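PDB 4CCL: 50S ribosomal protein L16 arginine hydroxylase from Escherichia coli, which catalyses the iron- and 2-oxoglutarate-dependent hydroxylation of an arginine side chain in ribosomal protein uL16. Local coordinates for the interface of chains A and B. Sequence-based numbering; all coordinates share one arbitrary frame. Chains: chain A/B, 50S ribosomal protein L16 arginine hydroxylase.

The interface of chains A and B. Residues chain A 238-241; chain B 313, 334, 338.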
loop_
_atom_site.group_PDB
_atom_site.type_symbol
_atom_site.label_atom_id
_atom_site.label_comp_id
_atom_site.label_asym_id
_atom_site.label_seq_id
_atom_site.Cartn_x
_atom_site.Cartn_y
_atom_site.Cartn_z
ATOM N N HIS A 238 -25.515 4.816 -19.999
ATOM C CA HIS A 238 -24.869 6.092 -19.722
ATOM C C HIS A 238 -23.349 5.989 -19.818
ATOM O O HIS A 238 -22.740 5.152 -19.150
ATOM C CB HIS A 238 -25.284 6.609 -18.346
ATOM C CG HIS A 238 -26.770 6.564 -18.116
ATOM N ND1 HIS A 238 -27.675 6.665 -19.132
ATOM C CD2 HIS A 238 -27.476 6.414 -16.968
ATOM C CE1 HIS A 238 -28.907 6.587 -18.630
ATOM N NE2 HIS A 238 -28.807 6.436 -17.329
ATOM N N PRO A 239 -22.734 6.844 -20.649
ATOM C CA PRO A 239 -21.282 6.856 -20.873
ATOM C C PRO A 239 -20.483 7.033 -19.580
ATOM O O PRO A 239 -19.297 6.704 -19.544
ATOM C CB PRO A 239 -21.081 8.071 -21.787
ATOM C CG PRO A 239 -22.394 8.247 -22.474
ATOM C CD PRO A 239 -23.429 7.856 -21.466
ATOM N N ALA A 240 -21.130 7.538 -18.535
ATOM C CA ALA A 240 -20.469 7.784 -17.261
ATOM C C ALA A 240 -20.492 6.562 -16.339
ATOM O O ALA A 240 -19.854 6.564 -15.287
ATOM C CB ALA A 240 -21.105 8.980 -16.569
ATOM N N ASP A 241 -21.225 5.526 -16.737
ATOM C CA ASP A 241 -21.376 4.330 -15.909
ATOM C C ASP A 241 -20.149 3.426 -15.945
ATOM O O ASP A 241 -19.483 3.305 -16.973
ATOM C CB ASP A 241 -22.600 3.520 -16.346
ATOM C CG ASP A 241 -23.896 4.292 -16.205
ATOM O OD1 ASP A 241 -23.898 5.343 -15.530
ATOM O OD2 ASP A 241 -24.916 3.839 -16.768
ATOM N N ARG B 313 -20.494 7.046 -12.491
ATOM C CA ARG B 313 -21.496 6.352 -11.696
ATOM C C ARG B 313 -21.132 4.886 -11.489
ATOM O O ARG B 313 -20.965 4.137 -12.452
ATOM C CB ARG B 313 -22.875 6.464 -12.351
ATOM C CG ARG B 313 -23.966 5.736 -11.590
ATOM C CD ARG B 313 -25.271 5.711 -12.361
ATOM N NE ARG B 313 -26.040 6.940 -12.197
ATOM C CZ ARG B 313 -26.803 7.205 -11.142
ATOM N NH1 ARG B 313 -26.893 6.331 -10.149
ATOM N NH2 ARG B 313 -27.472 8.348 -11.075
ATOM N N ASP B 334 -27.969 11.503 -12.579
ATOM C CA ASP B 334 -27.736 11.080 -13.955
ATOM C C ASP B 334 -27.456 12.281 -14.848
ATOM O O ASP B 334 -26.607 12.223 -15.742
ATOM C CB ASP B 334 -28.938 10.300 -14.488
ATOM C CG ASP B 334 -28.954 8.863 -14.016
ATOM O OD1 ASP B 334 -27.874 8.238 -13.978
ATOM O OD2 ASP B 334 -30.047 8.361 -13.680
ATOM N N SER B 338 -23.915 12.277 -16.848
ATOM C CA SER B 338 -23.907 12.004 -18.286
ATOM C C SER B 338 -24.018 13.211 -19.221
ATOM O O SER B 338 -23.911 13.055 -20.439
ATOM C CB SER B 338 -24.962 10.959 -18.642
ATOM O OG SER B 338 -24.606 9.690 -18.127
HETATM O O HOH W 1 -25.364 7.821 -15.079
#
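The imidazole of A:His238 meets the carboxylate of B:Asp334 at the homodimer interface of this JmjC-type ribosomal oxygenase, the two side chains crossing at about a right angle with their planes 66° apart. The meeting is one of van der Waals contact, with ring carbon CD2 of A:His238 3.5 Å from OD1 of B:Asp334. At the in-plane edge of the B:Arg313 guanidinium lie an ordered water and the backbone N of B:Asp334. The A:Asp241 carboxylate is turned almost perpendicular to that guanidinium, and its side chain runs alongside the B:Arg313 chain, pointing the same way, with OD1 against the aliphatic CB and CD. A:Asp241 OD1 does not touch NE of B:Arg313 directly; a water links the two groups, probably of opposite charge, and lies 2.9 Å from OD1 of A:Asp241, 3.1 Å from NE of B:Arg313 and 2.8 Å from OD1 of B:Asp334. Within chain B, NE of B:Arg313 also forms a salt bridge with OD1 of B:Asp334 at 2.9 Å, although the hydrogen-bond geometry is weak. The bend of the arginine at chi3 (-83°) turns NE towards both the water and this carboxylate, and the salt bridge links strand 311-314 to helix 330-338 within the ROXA-like winged-helix region.

A direct backbone link accompanies the water network: N of B:Arg313 donates to the carbonyl O of A:Ala240 at 2.9 Å, nearly straight at the hydrogen but from above the carbonyl plane. It belongs to a parallel beta bridge pairing A:Asp241 with B:Arg313, by which the loop of one subunit adds to a strand of the other. At the end of helix 330-338, the hydroxyl OG of B:Ser338 sits against CB and CG of A:His238 and approaches CD of A:Pro239. With a glycine in place of A:His238, B:Ser338 OG and the B:Asp334 carboxylate would probably lose the packing of the histidine CB and ring, leaving a gap between the loop and the helix.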